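Local coordinates for BH2621 protein (Bacillus halodurans, PDB 2QML) that is of unknown function but carries a GNAT-type acetyltransferase domain and probably transfers acyl groups to an amine, as in siderophore biosynthesis, at residues 92-95 with 96-100; 53-56 with 57-61; 169-172 with 173-176. All blocks are in the same frame, centred on the assembly; numbering follows the deposited sequence.

Interaction 1 of 3, residues 92-95 with 96-100; sequences EDII and ANYYP
Ala96, Asn97 and Tyr98 each give their backbone N-H to the carbonyl three residues back, winding 94-97 into a short 3-10 turn: Ala96 N to Asp93 O at 3.1 Å, Asn97 N to Ile94 O at 3.2 Å, and Tyr98 N to Ile95 O at 3.0 Å. The start of the turn is marked by an Asx turn, in which Ile95 N reaches Asp93 OD2 at 3.0 Å, on the anti side of the carboxylate and somewhat out of its plane. Asn97 folds its amide back over the turn, where ND2 adds a weak, bent bond (125°) to Ile94 O, so that this carbonyl takes two donors from one residue. Both Ile94 O and Ile95 O also lie in the plane of the Tyr98 ring, at its edge, with Tyr98 CD1 3.5 Å from Ile94 O. The ring reaches back over the turn because its CG stands beside the backbone N, opposite the carbonyl carbon (chi1 -66°). Across the same side chain comes Ile95, at about a right angle, its CD1 4.1 Å from Tyr98 CD1. The turn lies in the connection between strands 80-89 and 106-112 of the mixed sheet. Ile95 packs on Tyr88, Val169 and Leu178, Tyr99 rests on strand 175-182 with its hydroxyl bonded to Asp105, and the hydroxyl of Tyr98 is bonded to the Glu170 carbonyl of strand 164-170.

Interaction 2 of 3, residues 53-56 with 57-61; sequences PLVD and YKKHL
The first turns of helix 54-65 make up this contact, with Pro53 at the N-cap position. Regular i to i+4 bonds begin at once: Tyr57 N meets Pro53 O at 2.9 Å, Lys58 N meets Leu54 O, and His60 N meets Asp56 O, all with the donor nearly along the C=O axis. The bond from Lys59 N to Val55 O is longer, 3.4 Å, and weak. The next in the series, from Leu61 N to Tyr57 O, is short again at 2.8 Å. One turn apart on the helix, Leu54 and Lys58 carry the main side-chain contact. Lys58 runs out fully extended beyond CG, and its aliphatic chain passes obliquely against the leucine, CE lying 3.9 Å from Leu54 CG and 4.0 Å from Leu54 CD2. Leu54 meets it from the preceding turn with CG placed opposite its own backbone N (chi1 -178°). This pair faces helix 32-38, where Leu54 touches Asp33 and His36 and Lys58 touches Val32. Tyr57 turns its ring away from the first turn and is buried against Leu35, Met39 and Ile52, while His60 meets the ring of Phe64 one turn on, their planes about 50° apart. Nearer the backbone, the first torsion of Lys58 (chi1 -76°) sets CG beside its own N and back toward the preceding turn, where Lys58 CG lies 3.3 Å from Leu54 O.

Interaction 3 of 3, residues 169-172 with 173-176; sequences VELP and DKIG
Val169 and Gly176 form the antiparallel hydrogen-bonded pair of this hairpin end, joined by two backbone bonds: Val169 N to Gly176 O and Gly176 N to Val169 O, both 2.9 Å. The second has its donor in the carbonyl plane, whereas in the first the donor stands above it. Val169 O has a further neighbour in Ile175 CA, 3.4 Å away, a CA-H...O contact. Glu170 and Ile175 follow as the non-hydrogen-bonded pair, their side chains side by side on one face and pointing the same way. Glu170 bends at chi2 (-100°), which brings its carboxylate alongside the isoleucine, OE1 3.6 Å from Ile175 CG1. Its backbone is the centre of an inverse gamma turn, just ahead of the chain reversal. Past this pair, Leu171 N makes a hydrogen bond to Lys174 O at 2.9 Å, bent at the hydrogen (140°), and a type I beta turn at 171-174, with Pro172 and Asp173 at its corners, carries the chain round. Leu171 and Lys174 also run alongside one another, CD1 of the leucine 3.8 Å from Lys174 CE. The lysine is extended beyond CG, and its NZ forms a salt bridge with Glu146; a bound glycerol, probably from the crystallisation liquor, lies about 3 Å from this side chain. Asp173 OD1 lies 3.6 Å from Leu171 CB. Further out, Lys49 NZ bonds to Asp173 O, and the backbone of Ile175 is hydrogen-bonded to that of Arg149. The hairpin pairs the last two strands of the mixed sheet of this GNAT-family domain: 164-170, an outermost strand, and 175-182, which has strand 142-145 on its other side. The loop after strand 80-89 packs on the hairpin end through Tyr98 and Ile94.

Interactions 1 and 3 form one cluster, their centres 12 Å apart on the same side of the chain's centre. The ring of Tyr98 packs against the hairpin, with Tyr98 CE1 3.5 Å from Leu171 CD2 and Tyr98 CD2 3.7 Å from Val169 CB; Ile94 rests on Pro172 beside it. The 3-10 turn thus sits on the end of hairpin 164-170/175-182. Interaction 2 stands apart on helix 54-65, its centre 26 Å from that of interaction 1 and 23 Å from that of interaction 3, with nearest atoms about 11 Å away in both cases. No catalytic or substrate-binding residue is established among the three, and the glycerol near interaction 3 does not by itself mark a site.

Interaction 1 of 3, residues 92-95 with 96-100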
loop_
_atom_site.group_PDB
_atom_site.type_symbol
_atom_site.label_atom_id
_atom_site.label_comp_id
_atom_site.label_asym_id
_atom_site.label_seq_id
_atom_site.Cartn_x
_atom_site.Cartn_y
_atom_site.Cartn_z
ATOM N N GLU A 92 15.833 3.159 -3.205
ATOM C CA GLU A 92 15.904 4.549 -2.779
ATOM C C GLU A 92 15.148 4.834 -1.476
ATOM O O GLU A 92 14.924 5.984 -1.131
ATOM C CB GLU A 92 15.398 5.457 -3.939
ATOM C CG GLU A 92 16.293 5.469 -5.205
ATOM C CD GLU A 92 15.921 4.355 -6.213
ATOM N N ASP A 93 14.797 3.775 -0.741
ATOM C CA ASP A 93 14.019 3.880 0.438
ATOM C C ASP A 93 14.835 3.481 1.674
ATOM O O ASP A 93 15.809 2.727 1.554
ATOM C CB ASP A 93 12.832 2.936 0.329
ATOM C CG ASP A 93 11.782 3.233 1.354
ATOM O OD1 ASP A 93 11.019 4.203 1.095
ATOM O OD2 ASP A 93 11.704 2.512 2.383
ATOM N N ILE A 94 14.415 3.973 2.834
ATOM C CA ILE A 94 15.044 3.626 4.113
ATOM C C ILE A 94 15.087 2.109 4.342
ATOM O O ILE A 94 16.049 1.588 4.918
ATOM C CB ILE A 94 14.368 4.380 5.303
ATOM C CG1 ILE A 94 15.188 4.194 6.579
ATOM C CG2 ILE A 94 12.891 3.965 5.523
ATOM C CD1 ILE A 94 14.621 4.961 7.723
ATOM N N ILE A 95 14.106 1.377 3.825
ATOM C CA ILE A 95 14.052 -0.074 4.135
ATOM C C ILE A 95 15.218 -0.853 3.477
ATOM O O ILE A 95 15.561 -1.929 3.955
ATOM C CB ILE A 95 12.688 -0.697 3.767
ATOM C CG1 ILE A 95 12.419 -2.018 4.513
ATOM C CG2 ILE A 95 12.562 -0.893 2.216
ATOM C CD1 ILE A 95 12.494 -1.975 6.015
ATOM N N ALA A 96 15.860 -0.295 2.433
ATOM C CA ALA A 96 17.025 -0.894 1.779
ATOM C C ALA A 96 18.158 -1.183 2.769
ATOM O O ALA A 96 18.967 -2.040 2.541
ATOM C CB ALA A 96 17.559 -0.000 0.637
ATOM N N ASN A 97 18.251 -0.408 3.825
ATOM C CA ASN A 97 19.288 -0.600 4.840
ATOM C C ASN A 97 19.119 -1.824 5.730
ATOM O O ASN A 97 20.025 -2.161 6.466
ATOM C CB ASN A 97 19.317 0.618 5.750
ATOM C CG ASN A 97 19.632 1.879 5.010
ATOM O OD1 ASN A 97 20.660 1.987 4.367
ATOM N ND2 ASN A 97 18.718 2.819 5.043
ATOM N N TYR A 98 17.975 -2.484 5.672
ATOM C CA TYR A 98 17.648 -3.561 6.608
ATOM C C TYR A 98 17.700 -4.982 6.078
ATOM O O TYR A 98 17.542 -5.917 6.861
ATOM C CB TYR A 98 16.251 -3.273 7.177
ATOM C CG TYR A 98 16.216 -2.038 8.029
ATOM C CD1 TYR A 98 16.096 -0.786 7.463
ATOM C CD2 TYR A 98 16.337 -2.112 9.407
ATOM C CE1 TYR A 98 16.094 0.351 8.226
ATOM C CE2 TYR A 98 16.321 -0.980 10.177
ATOM C CZ TYR A 98 16.210 0.249 9.582
ATOM O OH TYR A 98 16.166 1.385 10.324
ATOM N N TYR A 99 17.887 -5.172 4.773
ATOM C CA TYR A 99 17.953 -6.497 4.224
ATOM C C TYR A 99 18.713 -6.399 2.876
ATOM O O TYR A 99 18.861 -5.308 2.340
ATOM C CB TYR A 99 16.537 -7.107 4.086
ATOM C CG TYR A 99 15.802 -6.673 2.848
ATOM C CD1 TYR A 99 15.146 -5.458 2.803
ATOM C CD2 TYR A 99 15.720 -7.515 1.720
ATOM C CE1 TYR A 99 14.454 -5.051 1.585
ATOM C CE2 TYR A 99 15.086 -7.140 0.567
ATOM C CZ TYR A 99 14.448 -5.909 0.495
ATOM O OH TYR A 99 13.775 -5.529 -0.679
ATOM N N PRO A 100 19.243 -7.523 2.356
ATOM C CA PRO A 100 20.006 -7.553 1.090
ATOM C C PRO A 100 19.066 -7.492 -0.115
ATOM O O PRO A 100 18.809 -8.477 -0.792
ATOM C CB PRO A 100 20.780 -8.871 1.187
ATOM C CG PRO A 100 19.942 -9.738 1.996
ATOM C CD PRO A 100 19.218 -8.867 2.984
#

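Interaction 2 of 3, residues 53-56 with 57-61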
loop_
_atom_site.group_PDB
_atom_site.type_symbol
_atom_site.label_atom_id
_atom_site.label_comp_id
_atom_site.label_asym_id
_atom_site.label_seq_id
_atom_site.Cartn_x
_atom_site.Cartn_y
_atom_site.Cartn_z
ATOM N N PRO A 53 -1.516 19.916 11.217
ATOM C CA PRO A 53 -2.264 21.003 10.587
ATOM C C PRO A 53 -2.259 20.890 9.069
ATOM O O PRO A 53 -1.274 20.392 8.452
ATOM C CB PRO A 53 -1.543 22.258 11.091
ATOM C CG PRO A 53 -0.990 21.831 12.380
ATOM C CD PRO A 53 -0.515 20.442 12.159
ATOM N N LEU A 54 -3.380 21.289 8.469
ATOM C CA LEU A 54 -3.552 21.269 7.014
ATOM C C LEU A 54 -2.379 21.977 6.275
ATOM O O LEU A 54 -1.886 21.431 5.308
ATOM C CB LEU A 54 -4.903 21.895 6.647
ATOM C CG LEU A 54 -5.237 21.896 5.158
ATOM C CD1 LEU A 54 -5.306 20.462 4.609
ATOM C CD2 LEU A 54 -6.518 22.677 4.914
ATOM N N VAL A 55 -1.898 23.115 6.789
ATOM C CA VAL A 55 -0.801 23.840 6.170
ATOM C C VAL A 55 0.455 22.963 6.047
ATOM O O VAL A 55 1.131 22.960 5.027
ATOM C CB VAL A 55 -0.504 25.209 6.915
ATOM C CG1 VAL A 55 0.026 25.019 8.346
ATOM C CG2 VAL A 55 0.471 26.037 6.103
ATOM N N ASP A 56 0.732 22.203 7.086
ATOM C CA ASP A 56 1.890 21.317 7.096
ATOM C C ASP A 56 1.644 20.113 6.205
ATOM O O ASP A 56 2.558 19.697 5.459
ATOM C CB ASP A 56 2.171 20.864 8.485
ATOM C CG ASP A 56 2.537 22.018 9.395
ATOM O OD1 ASP A 56 3.245 22.992 8.988
ATOM O OD2 ASP A 56 2.056 21.939 10.558
ATOM N N TYR A 57 0.445 19.522 6.304
ATOM C CA TYR A 57 0.118 18.374 5.468
ATOM C C TYR A 57 0.269 18.741 3.984
ATOM O O TYR A 57 0.804 17.951 3.232
ATOM C CB TYR A 57 -1.265 17.730 5.791
ATOM C CG TYR A 57 -1.385 16.418 5.048
ATOM C CD1 TYR A 57 -0.666 15.297 5.438
ATOM C CD2 TYR A 57 -2.162 16.343 3.888
ATOM C CE1 TYR A 57 -0.746 14.133 4.723
ATOM C CE2 TYR A 57 -2.215 15.196 3.158
ATOM C CZ TYR A 57 -1.509 14.099 3.581
ATOM O OH TYR A 57 -1.589 13.000 2.796
ATOM N N LYS A 58 -0.163 19.933 3.591
ATOM C CA LYS A 58 0.012 20.424 2.218
ATOM C C LYS A 58 1.495 20.393 1.777
ATOM O O LYS A 58 1.827 19.862 0.700
ATOM C CB LYS A 58 -0.571 21.846 2.088
ATOM C CG LYS A 58 -2.067 21.890 2.023
ATOM C CD LYS A 58 -2.606 23.352 1.875
ATOM C CE LYS A 58 -4.142 23.394 1.774
ATOM N NZ LYS A 58 -4.690 24.784 1.856
ATOM N N LYS A 59 2.374 20.906 2.633
ATOM C CA LYS A 59 3.814 20.964 2.358
ATOM C C LYS A 59 4.390 19.551 2.253
ATOM O O LYS A 59 5.265 19.287 1.431
ATOM C CB LYS A 59 4.579 21.787 3.427
ATOM C CG LYS A 59 4.137 23.254 3.680
ATOM C CD LYS A 59 5.124 24.039 4.616
ATOM C CE LYS A 59 4.543 25.368 5.230
ATOM N NZ LYS A 59 5.568 26.171 6.003
ATOM N N HIS A 60 3.942 18.660 3.122
ATOM C CA HIS A 60 4.375 17.282 3.054
ATOM C C HIS A 60 3.901 16.584 1.772
ATOM O O HIS A 60 4.681 15.908 1.100
ATOM C CB HIS A 60 3.898 16.515 4.290
ATOM C CG HIS A 60 3.951 15.026 4.112
ATOM N ND1 HIS A 60 5.134 14.332 4.109
ATOM C CD2 HIS A 60 2.968 14.116 3.915
ATOM C CE1 HIS A 60 4.871 13.058 3.873
ATOM N NE2 HIS A 60 3.569 12.898 3.800
ATOM N N LEU A 61 2.625 16.713 1.467
ATOM C CA LEU A 61 2.087 16.073 0.285
ATOM C C LEU A 61 2.801 16.571 -0.970
ATOM O O LEU A 61 3.176 15.771 -1.840
ATOM C CB LEU A 61 0.574 16.305 0.201
ATOM C CG LEU A 61 -0.130 15.531 -0.925
ATOM C CD1 LEU A 61 0.077 14.037 -0.745
ATOM C CD2 LEU A 61 -1.653 15.898 -1.039
#

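Interaction 3 of 3, residues 169-172 with 173-176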
loop_
_atom_site.group_PDB
_atom_site.type_symbol
_atom_site.label_atom_id
_atom_site.label_comp_id
_atom_site.label_asym_id
_atom_site.label_seq_id
_atom_site.Cartn_x
_atom_site.Cartn_y
_atom_site.Cartn_z
ATOM N N VAL A 169 12.243 -4.721 12.138
ATOM C CA VAL A 169 13.118 -3.640 11.704
ATOM C C VAL A 169 12.884 -2.400 12.594
ATOM O O VAL A 169 11.750 -1.930 12.736
ATOM C CB VAL A 169 12.923 -3.325 10.201
ATOM C CG1 VAL A 169 13.416 -4.477 9.325
ATOM C CG2 VAL A 169 11.442 -3.045 9.845
ATOM N N GLU A 170 13.956 -1.983 13.222
ATOM C CA GLU A 170 13.988 -0.807 14.087
ATOM C C GLU A 170 14.115 0.427 13.224
ATOM O O GLU A 170 15.208 0.821 12.884
ATOM C CB GLU A 170 15.172 -0.883 15.049
ATOM C CG GLU A 170 14.956 -1.799 16.162
ATOM C CD GLU A 170 14.563 -1.037 17.413
ATOM O OE1 GLU A 170 13.778 -0.070 17.338
ATOM O OE2 GLU A 170 15.077 -1.384 18.453
ATOM N N LEU A 171 12.985 0.978 12.807
ATOM C CA LEU A 171 12.928 2.130 11.926
ATOM C C LEU A 171 12.829 3.376 12.813
ATOM O O LEU A 171 12.541 3.277 13.995
ATOM C CB LEU A 171 11.729 1.996 11.003
ATOM C CG LEU A 171 11.824 0.890 9.941
ATOM C CD1 LEU A 171 10.417 0.556 9.453
ATOM C CD2 LEU A 171 12.773 1.276 8.820
ATOM N N PRO A 172 13.080 4.573 12.245
ATOM C CA PRO A 172 12.986 5.794 13.070
ATOM C C PRO A 172 11.603 5.986 13.717
ATOM O O PRO A 172 11.531 6.406 14.852
ATOM C CB PRO A 172 13.308 6.912 12.068
ATOM C CG PRO A 172 14.067 6.280 10.988
ATOM C CD PRO A 172 13.573 4.858 10.893
ATOM N N ASP A 173 10.546 5.575 13.023
ATOM C CA ASP A 173 9.187 5.801 13.478
ATOM C C ASP A 173 8.433 4.659 14.113
ATOM O O ASP A 173 7.330 4.858 14.648
ATOM C CB ASP A 173 8.338 6.274 12.276
ATOM C CG ASP A 173 8.316 5.269 11.111
ATOM O OD1 ASP A 173 9.352 4.648 10.747
ATOM O OD2 ASP A 173 7.240 5.147 10.492
ATOM N N LYS A 174 9.015 3.473 14.082
ATOM C CA LYS A 174 8.319 2.317 14.590
ATOM C C LYS A 174 9.243 1.116 14.626
ATOM O O LYS A 174 10.315 1.143 14.025
ATOM C CB LYS A 174 7.155 1.934 13.650
ATOM C CG LYS A 174 7.553 1.662 12.237
ATOM C CD LYS A 174 6.372 1.358 11.310
ATOM C CE LYS A 174 6.760 1.402 9.868
ATOM N NZ LYS A 174 5.668 1.153 8.893
ATOM N N ILE A 175 8.784 0.069 15.276
ATOM C CA ILE A 175 9.377 -1.231 15.071
ATOM C C ILE A 175 8.422 -1.907 14.066
ATOM O O ILE A 175 7.291 -2.208 14.383
ATOM C CB ILE A 175 9.578 -2.079 16.317
ATOM C CG1 ILE A 175 10.467 -1.357 17.343
ATOM C CG2 ILE A 175 10.215 -3.448 15.923
ATOM C CD1 ILE A 175 10.658 -2.110 18.646
ATOM N N GLY A 176 8.896 -2.097 12.850
ATOM C CA GLY A 176 8.123 -2.744 11.828
ATOM C C GLY A 176 8.430 -4.226 11.773
ATOM O O GLY A 176 9.397 -4.678 12.395
#